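Local coordinates for protein endoglucanase (Clostridium thermocellum, PDB 2E4T) that hydrolyses internal beta-1,4-glucosidic bonds of cellulose and xyloglucan, as the family 44 glycoside hydrolase part of a larger enzyme, at residues E226-A231 with G385-T390; W256-Y261 with L280-Y285; P337-L342 with T353-T358. All coordinates share one frame; numbering follows the deposited sequence. Where two conformers were deposited one is given.

Overall arrangement
All three contacts belong to one TIM-like barrel and meet at its strands. Contact 1 spans the inside of the barrel, joining strands 226-232 and 388-391, which are not neighbours in the sheet. Contacts 2 and 3 lie on the outside, each setting a helix against the strand that follows it: helix 257-272 on strand 279-284 and helix 338-349 on strand 354-360. These two strands lie side by side between those of contact 1, so the contacts form a continuous sector. Contacts 2 and 3 are buried and aliphatic, apart from one tyrosine ring; contact 1 is partly buried and adds a hydrogen bond between polar ends.

Contact 1 (E226-A231 with G385-T390); sequences EIFGPA and GVYLAT
Across the interior of the TIM-like barrel, side chains of strand 226-232 meet those of segment 385-390, which runs into strand 388-391, in a mixed contact, a hydrogen bond beside a small apolar cluster. Phe228 and Leu388, the closest pair of CA atoms, are 10.3 Å apart, so only side chains bridge the gap. Glu226 and Tyr387 reach for each other from opposite directions. The glutamate is extended beyond CG, and the tyrosine ring swings inward with CG anti to the backbone N (chi1 177°). Tyr387 OH donates to Glu226 OE1 at 2.6 Å, and OE1 receives it on its syn lone pair, the side of the other oxygen. Carboxylate and ring planes stand 79° apart, and OE1 lies at the ring's edge. Next to this pair, Phe228 CZ comes within 4.0 Å of Leu388 CD1 and 4.3 Å of Tyr387 CE2; Phe228 CZ likewise lies at the edge of the tyrosine ring. The two large apolar groups suit the barrel's interior, where Phe228 also touches Ala356 and Leu106, while tyrosine serves both halves with its ring and hydroxyl. OE1 also shares a hydrogen bond with Tyr104 OH, and Lys354 NZ forms a salt bridge with Glu226 OE2. With both oxygens engaged, the carboxylate is held against rotation, and the neighbouring lysine probably favours its charged form.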
# COMPACT_ATOMS: atom_id res chain seq x y z
N GLU A 226 -3.09 -1.62 -15.14
CA GLU A 226 -1.98 -2.30 -14.46
C GLU A 226 -2.53 -3.42 -13.61
O GLU A 226 -3.50 -3.21 -12.85
CB GLU A 226 -1.22 -1.28 -13.60
CG GLU A 226 -0.40 -0.37 -14.47
CD GLU A 226 0.38 0.69 -13.70
OE1 GLU A 226 -0.15 1.29 -12.74
OE2 GLU A 226 1.53 0.93 -14.07
N ILE A 227 -1.87 -4.58 -13.71
CA ILE A 227 -2.23 -5.74 -12.90
C ILE A 227 -1.27 -5.87 -11.74
O ILE A 227 -0.03 -5.89 -11.89
CB ILE A 227 -2.20 -7.03 -13.81
CG1 ILE A 227 -3.36 -7.00 -14.79
CG2 ILE A 227 -2.18 -8.29 -12.94
CD1 ILE A 227 -4.76 -7.32 -14.09
N PHE A 228 -1.89 -5.99 -10.54
CA PHE A 228 -1.20 -6.12 -9.26
C PHE A 228 -1.40 -7.54 -8.71
O PHE A 228 -2.55 -8.04 -8.70
CB PHE A 228 -1.84 -5.16 -8.22
CG PHE A 228 -1.57 -3.69 -8.40
CD1 PHE A 228 -1.95 -3.02 -9.56
CD2 PHE A 228 -0.96 -2.97 -7.38
CE1 PHE A 228 -1.73 -1.65 -9.69
CE2 PHE A 228 -0.76 -1.60 -7.51
CZ PHE A 228 -1.14 -0.94 -8.69
N GLY A 229 -0.33 -8.14 -8.21
CA GLY A 229 -0.47 -9.39 -7.50
C GLY A 229 0.85 -9.73 -6.84
O GLY A 229 1.88 -9.13 -7.17
N PRO A 230 0.83 -10.68 -5.89
CA PRO A 230 -0.31 -11.51 -5.51
C PRO A 230 -1.11 -11.04 -4.30
O PRO A 230 -1.99 -11.77 -3.84
CB PRO A 230 0.31 -12.94 -5.27
CG PRO A 230 1.82 -12.74 -5.32
CD PRO A 230 2.07 -11.21 -5.30
N ALA A 231 -0.79 -9.83 -3.77
CA ALA A 231 -1.50 -9.32 -2.57
C ALA A 231 -1.28 -10.27 -1.39
O ALA A 231 -2.20 -10.60 -0.63
CB ALA A 231 -2.97 -9.04 -2.83
N GLY A 385 11.83 3.72 -4.00
CA GLY A 385 11.21 3.41 -5.28
C GLY A 385 9.95 2.59 -5.24
O GLY A 385 9.58 2.02 -6.30
N VAL A 386 9.24 2.56 -4.11
CA VAL A 386 7.92 1.93 -4.12
C VAL A 386 6.99 2.73 -5.01
O VAL A 386 7.03 3.96 -5.06
CB VAL A 386 7.40 1.84 -2.65
CG1 VAL A 386 5.98 1.41 -2.56
CG2 VAL A 386 8.31 0.92 -1.85
N TYR A 387 6.13 2.00 -5.76
CA TYR A 387 5.23 2.62 -6.72
C TYR A 387 3.89 3.08 -6.13
O TYR A 387 3.36 4.15 -6.48
CB TYR A 387 4.95 1.59 -7.82
CG TYR A 387 3.97 2.04 -8.86
CD1 TYR A 387 4.25 3.13 -9.70
CD2 TYR A 387 2.77 1.36 -9.05
CE1 TYR A 387 3.35 3.53 -10.68
CE2 TYR A 387 1.88 1.73 -10.07
CZ TYR A 387 2.20 2.81 -10.89
OH TYR A 387 1.37 3.22 -11.91
N LEU A 388 3.31 2.26 -5.26
CA LEU A 388 1.98 2.56 -4.71
C LEU A 388 1.98 1.97 -3.31
O LEU A 388 2.55 0.90 -3.06
CB LEU A 388 0.88 1.96 -5.61
CG LEU A 388 -0.56 2.16 -5.13
CD1 LEU A 388 -1.51 2.30 -6.31
CD2 LEU A 388 -1.04 1.02 -4.23
N ALA A 389 1.29 2.66 -2.37
CA ALA A 389 1.10 2.09 -1.04
C ALA A 389 -0.22 2.62 -0.52
O ALA A 389 -0.61 3.76 -0.77
CB ALA A 389 2.28 2.43 -0.12
N THR A 390 -0.88 1.74 0.26
CA THR A 390 -2.18 2.07 0.83
C THR A 390 -2.26 1.56 2.28
O THR A 390 -2.27 0.35 2.52
CB THR A 390 -3.36 1.52 -0.08
OG1 THR A 390 -3.07 0.20 -0.53
CG2 THR A 390 -3.54 2.37 -1.31

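Contact 2 (W256-Y261 with L280-Y285); sequences WFIDYY and LDVHWY
Leu280 lies at the centre of this contact, with one methyl against each of two residues a helical turn apart on helix 257-272. Its CD1 is 3.9 Å from Tyr261 CD2, the shortest approach of the contact, and its CD2 is 4.1 Å from Ile258 CG2. A first torsion of -180° sets the leucine's CG opposite the backbone N and carries the two methyls out between the helix residues. The leucine runs alongside Tyr261 in the reverse sense but lies roughly perpendicular to Ile258. A forked side chain suits this place because each branch can serve a different partner. The packing slackens further along the strand, where Ile258 CD1 reaches Val282 CG1 at 4.4 Å; Tyr238 and Ile357 also touch the valine. Helix 257-261 and strand 280-284 run nearly antiparallel, 152° between their directions, with axes 11.0 Å apart. This is the return of the chain from an outer helix to the next parallel strand, the alpha-beta step that repeats round a TIM barrel. All four touching residues are buried, so the looser end faces other protein rather than solvent: Leu342 of helix 338-349 also packs on Ile258. Beside the contact, Trp256 at the N-cap position lays one face of its indole over Ile258 CB, offset toward the rim. Its NE1 makes a weak hydrogen bond of 3.3 Å to Asp259 OD1, and Ser345 OG is hydrogen-bonded to both Trp256 NE1 and Asp259 OD1.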
# COMPACT_ATOMS: atom_id res chain seq x y z
N TRP A 256 12.70 -18.17 -2.66
CA TRP A 256 11.41 -17.91 -2.01
C TRP A 256 10.34 -17.83 -3.09
O TRP A 256 10.65 -17.67 -4.31
CB TRP A 256 11.39 -16.68 -1.10
CG TRP A 256 11.78 -15.35 -1.65
CD1 TRP A 256 12.47 -15.03 -2.81
CD2 TRP A 256 11.58 -14.10 -0.96
NE1 TRP A 256 12.71 -13.67 -2.86
CE2 TRP A 256 12.17 -13.08 -1.76
CE3 TRP A 256 10.97 -13.76 0.25
CZ2 TRP A 256 12.17 -11.76 -1.35
CZ3 TRP A 256 10.98 -12.45 0.65
CH2 TRP A 256 11.58 -11.46 -0.15
N PHE A 257 9.09 -17.90 -2.66
CA PHE A 257 7.94 -17.82 -3.56
C PHE A 257 7.94 -16.53 -4.36
O PHE A 257 7.54 -16.56 -5.55
CB PHE A 257 6.62 -18.03 -2.80
CG PHE A 257 5.45 -17.89 -3.70
CD1 PHE A 257 5.08 -18.91 -4.56
CD2 PHE A 257 4.72 -16.70 -3.71
CE1 PHE A 257 4.04 -18.74 -5.48
CE2 PHE A 257 3.68 -16.52 -4.62
CZ PHE A 257 3.33 -17.54 -5.50
N ILE A 258 8.39 -15.40 -3.79
CA ILE A 258 8.45 -14.17 -4.59
C ILE A 258 9.17 -14.39 -5.90
O ILE A 258 8.72 -13.93 -6.97
CB ILE A 258 9.22 -13.09 -3.77
CG1 ILE A 258 8.45 -12.70 -2.49
CG2 ILE A 258 9.55 -11.89 -4.63
CD1 ILE A 258 7.12 -12.02 -2.72
N ASP A 259 10.32 -15.11 -5.87
CA ASP A 259 11.08 -15.33 -7.12
C ASP A 259 10.33 -16.20 -8.09
O ASP A 259 10.37 -15.97 -9.32
CB ASP A 259 12.42 -16.01 -6.79
CG ASP A 259 13.39 -15.07 -6.07
OD1 ASP A 259 13.20 -13.84 -6.12
OD2 ASP A 259 14.39 -15.62 -5.52
N TYR A 260 9.69 -17.27 -7.59
CA TYR A 260 8.87 -18.15 -8.44
C TYR A 260 7.76 -17.33 -9.12
O TYR A 260 7.51 -17.46 -10.33
CB TYR A 260 8.29 -19.27 -7.59
CG TYR A 260 7.29 -20.15 -8.31
CD1 TYR A 260 7.69 -21.35 -8.90
CD2 TYR A 260 5.95 -19.82 -8.33
CE1 TYR A 260 6.77 -22.20 -9.50
CE2 TYR A 260 5.01 -20.67 -8.94
CZ TYR A 260 5.43 -21.86 -9.50
OH TYR A 260 4.46 -22.70 -10.04
N TYR A 261 7.06 -16.51 -8.32
CA TYR A 261 5.95 -15.74 -8.90
C TYR A 261 6.44 -14.82 -9.99
O TYR A 261 5.87 -14.76 -11.10
CB TYR A 261 5.27 -14.94 -7.75
CG TYR A 261 4.07 -14.18 -8.18
CD1 TYR A 261 2.85 -14.82 -8.37
CD2 TYR A 261 4.12 -12.79 -8.38
CE1 TYR A 261 1.71 -14.13 -8.73
CE2 TYR A 261 2.96 -12.09 -8.74
CZ TYR A 261 1.77 -12.73 -8.88
OH TYR A 261 0.65 -11.97 -9.17
N LEU A 280 4.26 -5.99 -8.42
CA LEU A 280 4.37 -6.97 -7.33
C LEU A 280 3.77 -6.31 -6.08
O LEU A 280 4.20 -5.24 -5.69
CB LEU A 280 5.84 -7.32 -7.11
CG LEU A 280 6.08 -8.34 -6.01
CD1 LEU A 280 5.58 -9.72 -6.42
CD2 LEU A 280 7.58 -8.42 -5.67
N ASP A 281 2.76 -6.98 -5.51
CA ASP A 281 1.88 -6.38 -4.48
C ASP A 281 1.91 -7.26 -3.25
O ASP A 281 1.59 -8.48 -3.33
CB ASP A 281 0.44 -6.43 -5.13
CG ASP A 281 -0.67 -6.01 -4.22
OD1 ASP A 281 -0.48 -6.04 -2.98
OD2 ASP A 281 -1.73 -5.62 -4.78
N VAL A 282 2.34 -6.69 -2.12
CA VAL A 282 2.39 -7.43 -0.89
C VAL A 282 1.78 -6.57 0.25
O VAL A 282 1.69 -5.34 0.16
CB VAL A 282 3.82 -7.87 -0.49
CG1 VAL A 282 4.41 -8.82 -1.53
CG2 VAL A 282 4.74 -6.63 -0.29
N HIS A 283 1.40 -7.29 1.32
CA HIS A 283 0.95 -6.67 2.56
C HIS A 283 2.06 -6.85 3.59
O HIS A 283 2.66 -7.93 3.69
CB HIS A 283 -0.31 -7.34 3.07
CG HIS A 283 -1.44 -7.25 2.10
ND1 HIS A 283 -1.53 -6.50 0.96
CD2 HIS A 283 -2.64 -7.92 2.19
CE1 HIS A 283 -2.75 -6.72 0.41
NE2 HIS A 283 -3.42 -7.59 1.14
N TRP A 284 2.33 -5.78 4.37
CA TRP A 284 3.41 -5.79 5.34
C TRP A 284 2.90 -5.15 6.63
O TRP A 284 2.90 -3.93 6.78
CB TRP A 284 4.67 -5.04 4.82
CG TRP A 284 5.80 -4.99 5.75
CD1 TRP A 284 6.18 -3.94 6.56
CD2 TRP A 284 6.80 -6.04 5.99
NE1 TRP A 284 7.35 -4.26 7.26
CE2 TRP A 284 7.75 -5.52 6.92
CE3 TRP A 284 7.00 -7.32 5.49
CZ2 TRP A 284 8.86 -6.28 7.35
CZ3 TRP A 284 8.12 -8.05 5.93
CH2 TRP A 284 9.02 -7.50 6.85
N TYR A 285 2.46 -6.01 7.55
CA TYR A 285 2.15 -5.58 8.91
C TYR A 285 3.36 -5.93 9.72
O TYR A 285 3.70 -7.11 9.86
CB TYR A 285 0.89 -6.26 9.44
CG TYR A 285 -0.35 -5.79 8.72
CD1 TYR A 285 -0.98 -4.62 9.09
CD2 TYR A 285 -0.90 -6.53 7.68
CE1 TYR A 285 -2.13 -4.20 8.44
CE2 TYR A 285 -2.04 -6.14 7.02
CZ TYR A 285 -2.70 -4.96 7.42
OH TYR A 285 -3.88 -4.56 6.90

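Contact 3 (P337-L342 with T353-T358)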
# COMPACT_ATOMS: atom_id res chain seq x y z
N PRO A 337 17.25 -6.33 4.60
CA PRO A 337 16.04 -5.52 4.74
C PRO A 337 15.05 -5.86 3.63
O PRO A 337 15.42 -6.28 2.52
CB PRO A 337 16.55 -4.09 4.62
CG PRO A 337 17.83 -4.21 3.77
CD PRO A 337 18.43 -5.53 4.18
N ILE A 338 13.74 -5.71 3.91
CA ILE A 338 12.76 -6.34 3.03
C ILE A 338 12.60 -5.63 1.70
O ILE A 338 12.48 -6.32 0.67
CB ILE A 338 11.40 -6.55 3.76
CG1 ILE A 338 10.47 -7.46 2.96
CG2 ILE A 338 10.72 -5.27 4.15
CD1 ILE A 338 10.95 -8.89 2.79
N LEU A 339 12.60 -4.28 1.63
CA LEU A 339 12.39 -3.66 0.33
C LEU A 339 13.55 -3.98 -0.64
O LEU A 339 13.27 -4.34 -1.79
CB LEU A 339 12.11 -2.16 0.40
CG LEU A 339 10.87 -1.78 1.22
CD1 LEU A 339 10.74 -0.25 1.23
CD2 LEU A 339 9.58 -2.42 0.69
N PRO A 340 14.81 -3.86 -0.23
CA PRO A 340 15.88 -4.23 -1.18
C PRO A 340 15.81 -5.68 -1.60
O PRO A 340 16.15 -6.01 -2.74
CB PRO A 340 17.19 -3.86 -0.37
CG PRO A 340 16.74 -2.72 0.51
CD PRO A 340 15.36 -3.18 0.98
N ASN A 341 15.39 -6.58 -0.69
CA ASN A 341 15.24 -7.99 -1.10
C ASN A 341 14.15 -8.15 -2.17
O ASN A 341 14.34 -8.89 -3.15
CB ASN A 341 15.04 -8.91 0.10
CG ASN A 341 16.37 -9.32 0.68
OD1 ASN A 341 16.92 -10.36 0.28
ND2 ASN A 341 16.95 -8.52 1.55
N LEU A 342 13.00 -7.49 -1.97
CA LEU A 342 11.93 -7.57 -2.98
C LEU A 342 12.42 -6.96 -4.31
O LEU A 342 12.16 -7.51 -5.40
CB LEU A 342 10.67 -6.87 -2.47
CG LEU A 342 9.99 -7.58 -1.30
CD1 LEU A 342 8.95 -6.65 -0.65
CD2 LEU A 342 9.32 -8.90 -1.76
N THR A 353 9.18 -4.62 -13.31
CA THR A 353 8.00 -4.77 -12.46
C THR A 353 8.08 -3.74 -11.32
O THR A 353 9.16 -3.52 -10.76
CB THR A 353 7.93 -6.21 -11.93
OG1 THR A 353 7.96 -7.11 -13.05
CG2 THR A 353 6.68 -6.48 -11.12
N LYS A 354 6.93 -3.13 -11.02
CA LYS A 354 6.87 -2.16 -9.95
C LYS A 354 6.57 -2.88 -8.61
O LYS A 354 6.29 -4.09 -8.60
CB LYS A 354 5.74 -1.13 -10.27
CG LYS A 354 6.00 -0.36 -11.55
CD LYS A 354 4.78 0.37 -12.11
CE LYS A 354 5.04 1.11 -13.37
NZ LYS A 354 4.06 2.11 -13.73
N LEU A 355 6.65 -2.14 -7.50
CA LEU A 355 6.44 -2.72 -6.17
C LEU A 355 5.38 -1.89 -5.43
O LEU A 355 5.49 -0.65 -5.38
CB LEU A 355 7.76 -2.73 -5.39
CG LEU A 355 7.68 -3.26 -3.96
CD1 LEU A 355 7.24 -4.71 -3.92
CD2 LEU A 355 9.04 -3.14 -3.28
N ALA A 356 4.39 -2.58 -4.84
CA ALA A 356 3.38 -1.88 -4.05
C ALA A 356 3.20 -2.59 -2.71
O ALA A 356 3.23 -3.82 -2.63
CB ALA A 356 2.04 -1.83 -4.79
N ILE A 357 2.95 -1.77 -1.68
CA ILE A 357 2.64 -2.25 -0.32
C ILE A 357 1.19 -1.85 -0.09
O ILE A 357 0.88 -0.72 0.29
CB ILE A 357 3.58 -1.65 0.74
CG1 ILE A 357 5.06 -1.72 0.31
CG2 ILE A 357 3.30 -2.34 2.05
CD1 ILE A 357 5.62 -3.09 0.04
N THR A 358 0.26 -2.81 -0.39
CA THR A 358 -1.14 -2.45 -0.49
C THR A 358 -1.92 -2.57 0.84
O THR A 358 -3.08 -2.13 0.90
CB THR A 358 -1.84 -3.23 -1.60
OG1 THR A 358 -1.76 -4.61 -1.31
CG2 THR A 358 -1.32 -2.81 -2.96
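Helix 338-342 and strand 354-358 run in broadly opposed directions, 142° between them, with their axes 10.5 Å apart at closest approach. Leu355 takes the central place: its CD2 approaches Leu339 CD2 to 4.1 Å and Leu342 CB to 4.2 Å, thus touching residues three apart, about one helical turn. A trans first torsion (178°) turns both methyls of Leu355 to the helix. Its other branch is used as well, CD1 lying 4.2 Å from Leu342 CD1, and these two side chains stand nearly square to each other. Leu339 reaches across with a single methyl, CD2, which is shared between Leu355 and Ile357 CD1, the latter also at 4.1 Å. Both of its crossings are oblique, so methyl groups meet without the side chains lying along one another. Branched aliphatic residues fit this buried seam, since they fill it from several directions and carry no polar group that would need a partner. Phe381 and Ile380 of helix 368-384 continue the packing beyond Ile357 and Leu339. On the helix, Pro337 at the N-cap position offers its carbonyl to Asn341: ND2 donates to Pro337 O at 2.9 Å and nearly straight (171°), from above the carbonyl plane, while Asn341 N bonds to the same oxygen. The opposite face of the strand carries Ala356, small enough for the barrel's crowded interior. Helix 338-349 covering the outer face of strand 354-360, the strand it leads into, is the alpha-beta unit of a TIM-like barrel, whose helices form the outer layer.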